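Local coordinates for uncharacterized protein conserved in bacteria (Streptococcus suis, PDB 4FZQ), which is the G5 domain of the surface antigen HP0197, a protein that mediates attachment of the bacterium to host cells, at residues 46-51 with 56-61; 15-20 with 65-70. The protein carries 1 engineered substitution. All blocks are in the same frame, centred on the assembly; numbering follows the deposited sequence.

Contact 1. Residues 46-51 with 56-61. Engineered in segment 56-61: Met56 (natural residue Val).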
ATOM      1  N   TYR A  46       3.322 -14.065 -19.357  1.00 22.70           N
ATOM      2  CA  TYR A  46       4.402 -14.939 -18.923  1.00 22.97           C
ATOM      3  C   TYR A  46       4.370 -16.240 -19.676  1.00 24.08           C
ATOM      4  O   TYR A  46       3.370 -16.581 -20.317  1.00 22.80           O
ATOM      5  CB  TYR A  46       4.276 -15.283 -17.437  1.00 22.04           C
ATOM      6  CG  TYR A  46       4.444 -14.125 -16.491  1.00 21.28           C
ATOM      7  CD1 TYR A  46       3.351 -13.357 -16.094  1.00 22.71           C
ATOM      8  CD2 TYR A  46       5.702 -13.796 -15.991  1.00 19.43           C
ATOM      9  CE1 TYR A  46       3.511 -12.283 -15.211  1.00 24.51           C
ATOM     10  CE2 TYR A  46       5.873 -12.736 -15.119  1.00 22.54           C
ATOM     11  CZ  TYR A  46       4.774 -11.983 -14.730  1.00 24.59           C
ATOM     12  OH  TYR A  46       4.938 -10.936 -13.855  1.00 29.87           O
ATOM     13  N   GLN A  47       5.477 -16.972 -19.595  1.00 27.19           N
ATOM     14  CA  GLN A  47       5.540 -18.287 -20.210  1.00 26.77           C
ATOM     15  C   GLN A  47       6.104 -19.253 -19.187  1.00 26.52           C
ATOM     16  O   GLN A  47       7.186 -19.039 -18.644  1.00 23.54           O
ATOM     17  CB  GLN A  47       6.412 -18.312 -21.447  1.00 27.93           C
ATOM     18  CG  GLN A  47       6.171 -19.581 -22.220  1.00 31.44           C
ATOM     19  CD  GLN A  47       7.022 -19.700 -23.450  1.00 33.49           C
ATOM     20  OE1 GLN A  47       6.653 -20.392 -24.396  1.00 34.07           O
ATOM     21  NE2 GLN A  47       8.175 -19.043 -23.446  1.00 34.32           N
ATOM     22  N   ASP A  48       5.355 -20.314 -18.913  1.00 26.29           N
ATOM     23  CA  ASP A  48       5.776 -21.302 -17.938  1.00 29.77           C
ATOM     24  C   ASP A  48       6.250 -22.573 -18.608  1.00 30.97           C
ATOM     25  O   ASP A  48       5.781 -22.918 -19.695  1.00 31.82           O
ATOM     26  CB  ASP A  48       4.610 -21.651 -17.016  1.00 31.48           C
ATOM     27  CG  ASP A  48       4.153 -20.479 -16.169  1.00 32.53           C
ATOM     28  OD1 ASP A  48       2.961 -20.452 -15.803  1.00 32.89           O
ATOM     29  OD2 ASP A  48       4.979 -19.599 -15.858  1.00 34.37           O
ATOM     30  N   VAL A  49       7.192 -23.256 -17.967  1.00 29.40           N
ATOM     31  CA  VAL A  49       7.669 -24.529 -18.484  1.00 30.30           C
ATOM     32  C   VAL A  49       7.078 -25.556 -17.533  1.00 30.79           C
ATOM     33  O   VAL A  49       7.209 -25.428 -16.316  1.00 29.44           O
ATOM     34  CB  VAL A  49       9.203 -24.676 -18.427  1.00 29.87           C
ATOM     35  CG1 VAL A  49       9.616 -25.971 -19.120  1.00 29.58           C
ATOM     36  CG2 VAL A  49       9.865 -23.519 -19.077  1.00 28.17           C
ATOM     37  N   ILE A  50       6.435 -26.575 -18.077  1.00 33.49           N
ATOM     38  CA  ILE A  50       5.835 -27.593 -17.234  1.00 36.31           C
ATOM     39  C   ILE A  50       6.508 -28.952 -17.397  1.00 39.14           C
ATOM     40  O   ILE A  50       6.604 -29.483 -18.507  1.00 37.75           O
ATOM     41  CB  ILE A  50       4.343 -27.721 -17.551  1.00 37.03           C
ATOM     42  CG1 ILE A  50       3.701 -26.337 -17.462  1.00 38.00           C
ATOM     43  CG2 ILE A  50       3.673 -28.702 -16.594  1.00 34.14           C
ATOM     44  CD1 ILE A  50       2.307 -26.233 -18.077  1.00 42.95           C
ATOM     45  N   VAL A  51       6.974 -29.494 -16.273  1.00 44.33           N
ATOM     46  CA  VAL A  51       7.628 -30.801 -16.218  1.00 47.44           C
ATOM     47  C   VAL A  51       6.968 -31.669 -15.149  1.00 50.32           C
ATOM     48  O   VAL A  51       7.152 -31.439 -13.948  1.00 51.23           O
ATOM     49  CB  VAL A  51       9.117 -30.690 -15.857  1.00 45.94           C
ATOM     50  CG1 VAL A  51       9.736 -32.082 -15.804  1.00 43.96           C
ATOM     51  CG2 VAL A  51       9.837 -29.810 -16.860  1.00 44.98           C
ATOM     52  N   MET A  56       8.100 -25.494 -13.692  1.00 46.01           N
ATOM     53  CA  MET A  56       9.488 -25.536 -13.261  1.00 45.50           C
ATOM     54  C   MET A  56      10.202 -24.206 -13.387  1.00 45.37           C
ATOM     55  O   MET A  56      11.278 -24.018 -12.818  1.00 46.94           O
ATOM     56  CB  MET A  56      10.259 -26.581 -14.068  1.00 47.82           C
ATOM     57  CG  MET A  56       9.690 -27.997 -13.982  1.00 52.20           C
ATOM     58  SD  MET A  56       9.395 -28.596 -12.283  1.00 55.92           S
ATOM     59  CE  MET A  56      11.009 -28.266 -11.490  1.00 52.16           C
ATOM     60  N   ALA A  57       9.607 -23.290 -14.142  1.00 32.90           N
ATOM     61  CA  ALA A  57      10.211 -21.987 -14.364  1.00 29.84           C
ATOM     62  C   ALA A  57       9.313 -21.123 -15.230  1.00 27.63           C
ATOM     63  O   ALA A  57       8.410 -21.614 -15.914  1.00 26.08           O
ATOM     64  CB  ALA A  57      11.575 -22.154 -15.039  1.00 30.38           C
ATOM     65  N   THR A  58       9.564 -19.824 -15.209  1.00 27.70           N
ATOM     66  CA  THR A  58       8.751 -18.937 -16.011  1.00 26.82           C
ATOM     67  C   THR A  58       9.495 -17.699 -16.471  1.00 25.27           C
ATOM     68  O   THR A  58      10.324 -17.145 -15.748  1.00 24.22           O
ATOM     69  CB  THR A  58       7.441 -18.524 -15.260  1.00 26.41           C
ATOM     70  OG1 THR A  58       7.397 -17.106 -15.112  1.00 28.36           O
ATOM     71  CG2 THR A  58       7.355 -19.182 -13.896  1.00 25.77           C
ATOM     72  N   ASN A  59       9.207 -17.292 -17.702  1.00 26.79           N
ATOM     73  CA  ASN A  59       9.812 -16.107 -18.280  1.00 26.19           C
ATOM     74  C   ASN A  59       8.736 -15.062 -18.532  1.00 26.44           C
ATOM     75  O   ASN A  59       7.569 -15.387 -18.790  1.00 26.60           O
ATOM     76  CB  ASN A  59      10.491 -16.413 -19.619  1.00 27.21           C
ATOM     77  CG  ASN A  59      11.699 -17.321 -19.489  1.00 27.09           C
ATOM     78  OD1 ASN A  59      12.423 -17.285 -18.499  1.00 27.99           O
ATOM     79  ND2 ASN A  59      11.935 -18.125 -20.516  1.00 28.10           N
ATOM     80  N   LEU A  60       9.143 -13.801 -18.452  1.00 24.69           N
ATOM     81  CA  LEU A  60       8.257 -12.682 -18.711  1.00 23.57           C
ATOM     82  C   LEU A  60       8.409 -12.394 -20.208  1.00 23.73           C
ATOM     83  O   LEU A  60       9.501 -12.105 -20.675  1.00 25.82           O
ATOM     84  CB  LEU A  60       8.699 -11.466 -17.896  1.00 22.79           C
ATOM     85  CG  LEU A  60       7.963 -10.157 -18.200  1.00 22.99           C
ATOM     86  CD1 LEU A  60       6.501 -10.280 -17.770  1.00 21.50           C
ATOM     87  CD2 LEU A  60       8.637  -9.004 -17.468  1.00 23.22           C
ATOM     88  N   LEU A  61       7.320 -12.491 -20.952  1.00 19.59           N
ATOM     89  CA  LEU A  61       7.355 -12.256 -22.380  1.00 21.18           C
ATOM     90  C   LEU A  61       7.143 -10.794 -22.760  1.00 24.34           C
ATOM     91  O   LEU A  61       7.803 -10.284 -23.669  1.00 25.61           O
ATOM     92  CB  LEU A  61       6.304 -13.124 -23.066  1.00 22.37           C
ATOM     93  CG  LEU A  61       6.767 -14.394 -23.788  1.00 23.61           C
ATOM     94  CD1 LEU A  61       7.938 -15.042 -23.068  1.00 21.70           C
ATOM     95  CD2 LEU A  61       5.578 -15.338 -23.904  1.00 22.60           C
TER

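Contact 2. Residues 15-20 with 65-70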
ATOM      1  N   PRO A  15      -2.894   2.252  -9.565  1.00 30.37           N
ATOM      2  CA  PRO A  15      -3.546   3.180  -8.627  1.00 30.15           C
ATOM      3  C   PRO A  15      -4.357   4.214  -9.425  1.00 29.51           C
ATOM      4  O   PRO A  15      -3.866   4.742 -10.427  1.00 26.99           O
ATOM      5  CB  PRO A  15      -2.366   3.840  -7.920  1.00 30.82           C
ATOM      6  CG  PRO A  15      -1.289   2.778  -7.984  1.00 31.45           C
ATOM      7  CD  PRO A  15      -1.434   2.216  -9.367  1.00 28.51           C
ATOM      8  N   ILE A  16      -5.585   4.501  -9.000  1.00 35.88           N
ATOM      9  CA  ILE A  16      -6.394   5.488  -9.707  1.00 35.07           C
ATOM     10  C   ILE A  16      -5.732   6.847  -9.525  1.00 35.31           C
ATOM     11  O   ILE A  16      -5.320   7.198  -8.425  1.00 36.11           O
ATOM     12  CB  ILE A  16      -7.838   5.573  -9.150  1.00 38.57           C
ATOM     13  CG1 ILE A  16      -8.678   4.388  -9.638  1.00 39.93           C
ATOM     14  CG2 ILE A  16      -8.505   6.859  -9.620  1.00 40.32           C
ATOM     15  CD1 ILE A  16      -8.312   3.026  -9.073  1.00 42.95           C
ATOM     16  N   LYS A  17      -5.603   7.610 -10.601  1.00 22.34           N
ATOM     17  CA  LYS A  17      -5.005   8.925 -10.481  1.00 22.12           C
ATOM     18  C   LYS A  17      -6.149   9.884 -10.183  1.00 21.70           C
ATOM     19  O   LYS A  17      -7.215   9.787 -10.798  1.00 19.51           O
ATOM     20  CB  LYS A  17      -4.310   9.330 -11.778  1.00 25.57           C
ATOM     21  CG  LYS A  17      -3.120   8.465 -12.160  1.00 26.97           C
ATOM     22  CD  LYS A  17      -2.490   8.991 -13.444  1.00 31.06           C
ATOM     23  CE  LYS A  17      -1.305   8.150 -13.878  1.00 31.41           C
ATOM     24  NZ  LYS A  17      -1.751   6.797 -14.294  1.00 37.42           N
ATOM     25  N   GLU A  18      -5.943  10.797  -9.236  1.00 22.79           N
ATOM     26  CA  GLU A  18      -6.991  11.739  -8.889  1.00 22.47           C
ATOM     27  C   GLU A  18      -6.578  13.174  -9.153  1.00 21.86           C
ATOM     28  O   GLU A  18      -5.617  13.680  -8.567  1.00 21.39           O
ATOM     29  CB  GLU A  18      -7.380  11.597  -7.417  1.00 25.59           C
ATOM     30  CG  GLU A  18      -8.707  12.269  -7.064  1.00 30.92           C
ATOM     31  CD  GLU A  18      -9.053  12.178  -5.580  1.00 34.75           C
ATOM     32  OE1 GLU A  18      -8.464  12.932  -4.780  1.00 37.46           O
ATOM     33  OE2 GLU A  18      -9.910  11.347  -5.206  1.00 37.73           O
ATOM     34  N   GLU A  19      -7.317  13.834 -10.031  1.00 18.61           N
ATOM     35  CA  GLU A  19      -7.035  15.219 -10.345  1.00 18.78           C
ATOM     36  C   GLU A  19      -7.832  16.131  -9.419  1.00 19.60           C
ATOM     37  O   GLU A  19      -9.016  15.897  -9.189  1.00 19.24           O
ATOM     38  CB  GLU A  19      -7.420  15.519 -11.793  1.00 18.24           C
ATOM     39  CG  GLU A  19      -7.262  16.968 -12.151  1.00 23.71           C
ATOM     40  CD  GLU A  19      -7.652  17.277 -13.576  1.00 27.54           C
ATOM     41  OE1 GLU A  19      -8.130  16.361 -14.286  1.00 31.57           O
ATOM     42  OE2 GLU A  19      -7.477  18.448 -13.983  1.00 30.97           O
ATOM     43  N   ILE A  20      -7.177  17.145  -8.855  1.00 22.62           N
ATOM     44  CA  ILE A  20      -7.869  18.110  -8.009  1.00 24.22           C
ATOM     45  C   ILE A  20      -7.958  19.342  -8.897  1.00 25.68           C
ATOM     46  O   ILE A  20      -6.949  19.897  -9.337  1.00 25.54           O
ATOM     47  CB  ILE A  20      -7.108  18.459  -6.702  1.00 25.12           C
ATOM     48  CG1 ILE A  20      -7.212  17.315  -5.694  1.00 23.68           C
ATOM     49  CG2 ILE A  20      -7.752  19.672  -6.041  1.00 23.66           C
ATOM     50  CD1 ILE A  20      -8.584  16.779  -5.343  1.00 42.95           C
ATOM     51  N   VAL A  65       1.573  -1.330 -20.294  1.00 36.86           N
ATOM     52  CA  VAL A  65       0.972  -0.418 -19.335  1.00 33.97           C
ATOM     53  C   VAL A  65      -0.016   0.489 -20.053  1.00 33.51           C
ATOM     54  O   VAL A  65       0.362   1.219 -20.961  1.00 34.62           O
ATOM     55  CB  VAL A  65       2.042   0.443 -18.641  1.00 34.65           C
ATOM     56  CG1 VAL A  65       1.387   1.582 -17.892  1.00 36.13           C
ATOM     57  CG2 VAL A  65       2.838  -0.413 -17.668  1.00 32.43           C
ATOM     58  N   VAL A  66      -1.285   0.435 -19.651  1.00 22.86           N
ATOM     59  CA  VAL A  66      -2.317   1.256 -20.259  1.00 21.24           C
ATOM     60  C   VAL A  66      -2.865   2.282 -19.268  1.00 23.44           C
ATOM     61  O   VAL A  66      -3.346   1.920 -18.195  1.00 22.08           O
ATOM     62  CB  VAL A  66      -3.480   0.399 -20.723  1.00 23.64           C
ATOM     63  CG1 VAL A  66      -4.445   1.246 -21.553  1.00 22.63           C
ATOM     64  CG2 VAL A  66      -2.969  -0.789 -21.515  1.00 24.06           C
ATOM     65  N   GLU A  67      -2.794   3.562 -19.625  1.00 31.04           N
ATOM     66  CA  GLU A  67      -3.293   4.617 -18.754  1.00 32.48           C
ATOM     67  C   GLU A  67      -4.784   4.433 -18.517  1.00 33.43           C
ATOM     68  O   GLU A  67      -5.505   3.961 -19.392  1.00 32.50           O
ATOM     69  CB  GLU A  67      -3.052   5.991 -19.379  1.00 35.99           C
ATOM     70  CG  GLU A  67      -3.622   7.150 -18.566  1.00 41.60           C
ATOM     71  CD  GLU A  67      -2.937   7.310 -17.209  1.00 47.41           C
ATOM     72  OE1 GLU A  67      -1.755   7.741 -17.184  1.00 48.31           O
ATOM     73  OE2 GLU A  67      -3.579   6.994 -16.173  1.00 47.33           O
ATOM     74  N   GLY A  68      -5.250   4.813 -17.332  1.00 28.52           N
ATOM     75  CA  GLY A  68      -6.661   4.675 -17.030  1.00 27.83           C
ATOM     76  C   GLY A  68      -7.409   5.978 -17.204  1.00 29.13           C
ATOM     77  O   GLY A  68      -7.003   6.856 -17.966  1.00 31.02           O
ATOM     78  N   GLN A  69      -8.516   6.107 -16.490  1.00 33.51           N
ATOM     79  CA  GLN A  69      -9.320   7.315 -16.548  1.00 33.66           C
ATOM     80  C   GLN A  69      -9.196   8.003 -15.196  1.00 32.62           C
ATOM     81  O   GLN A  69      -9.376   7.372 -14.157  1.00 30.89           O
ATOM     82  CB  GLN A  69     -10.777   6.946 -16.833  1.00 37.12           C
ATOM     83  CG  GLN A  69     -11.742   8.118 -16.862  1.00 41.29           C
ATOM     84  CD  GLN A  69     -13.185   7.670 -17.038  1.00 44.20           C
ATOM     85  OE1 GLN A  69     -13.575   7.221 -18.112  1.00 45.35           O
ATOM     86  NE2 GLN A  69     -13.981   7.783 -15.976  1.00 47.66           N
ATOM     87  N   ASN A  70      -8.874   9.292 -15.213  1.00 27.24           N
ATOM     88  CA  ASN A  70      -8.726  10.049 -13.974  1.00 27.68           C
ATOM     89  C   ASN A  70     -10.011  10.225 -13.179  1.00 27.79           C
ATOM     90  O   ASN A  70     -11.107  10.317 -13.731  1.00 26.78           O
ATOM     91  CB  ASN A  70      -8.187  11.459 -14.234  1.00 28.15           C
ATOM     92  CG  ASN A  70      -6.703  11.490 -14.526  1.00 31.32           C
ATOM     93  OD1 ASN A  70      -6.000  10.486 -14.390  1.00 33.14           O
ATOM     94  ND2 ASN A  70      -6.210  12.664 -14.923  1.00 29.52           N
TER
HETATM   95  O   HOH W   1      -6.669   6.517 -13.006  1.00 30.83           O

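Contact 1. Residues 46-51 with 56-61
The backbone N of Gln47 donates to Asn59 O at 2.7 Å, and the Asn59 N returns a bond of 2.8 Å to Gln47 O. This reciprocal pair is a hydrogen-bonded antiparallel pair; Tyr46 with Leu60 and Asp48 with Thr58 flank it as non-hydrogen-bonded pairs. Nearer the turn, Met56 N reaches Val49 O at 2.8 Å. With CG beside its own backbone N (chi1 -66°), Tyr46 sets one ring face under the Leu60 CD1 methyl, a CH-pi contact 4.0 Å from the ring centroid that suits a flat apolar surface and a branched aliphatic chain. On the other side of the sheet the extended Gln47 crosses Leu61, whose CD2 lies 3.9 Å from Gln47 CB; the first carbon of the glutamine chain, with its amide nitrogen, lies against the leucine methyls. At the turn end, CG of the engineered Met56 rests against Val51 CB, the two side chains meeting at about a right angle. Asp48, on the Tyr46 side, turns its charge to Arg8 and Lys6, which suits a buried carboxylate. Strands 41-50 and 55-66 thus form a beta hairpin, and strand 4-13 borders 41-50 on its opposite edge, giving an antiparallel sheet of three strands within this chain.

Contact 2. Residues 15-20 with 65-70
Lys17 and Glu67 come from opposite directions and meet in a salt bridge, with Lys17 NZ 2.6 Å from Glu67 OE2. The ammonium uses the syn lone pair of that oxygen and makes a weak bond of 3.0 Å from NZ to Glu67 OE1 as well, so both oxygens face the lysine. Lys17 runs extended until its last torsion (chi4 67°) swings NZ onto the carboxylate, while Glu67 bends at chi2 (65°) to come round to it. Glu67 OE2 has a second donor: Gly68 N approaches on the anti side at 3.0 Å, 31° out of the carboxylate plane, which should limit rotation of the group. Segment 65-70 links the two sheets of the elongated G5 domain: it leaves the end of strand 55-66 and leads into strand 71-75, which runs parallel to strand 18-22. At this junction Asn70 crosses Lys17 obliquely, its OD1 3.3 Å from Lys17 CB, so the lysine's aliphatic part passes the amide while its charge goes on to Glu67. The amide's ND2 is bonded to Tyr32 OH of the third subunit. A water accepts from Lys17 N at 2.8 Å and lies 3.1 Å from Gln69 O, linking the two backbones just before Lys17 and Arg71 pair directly. Glu19 sends its carboxylate to Arg21 and to Lys30 of the third subunit.

Overall arrangement
The two contacts lie at different levels of a long, thin molecule, their centres about 31 Å apart. Contact 1 is about 23 Å from the chain centre and contact 2 about 8 Å, so the first is a distal hairpin and the second a central junction. Strand 55-66 connects them: it supplies one side of the hairpin, then carries the chain to 65-70. In sequence, both hairpin segments fall between 15-20 and 65-70. Both contacts also touch the second subunit, Leu60 by packing on its Glu67 and Val65 and Val66 through an antiparallel ladder that continues the sheet across the interface; contact 2 meets the third subunit as well.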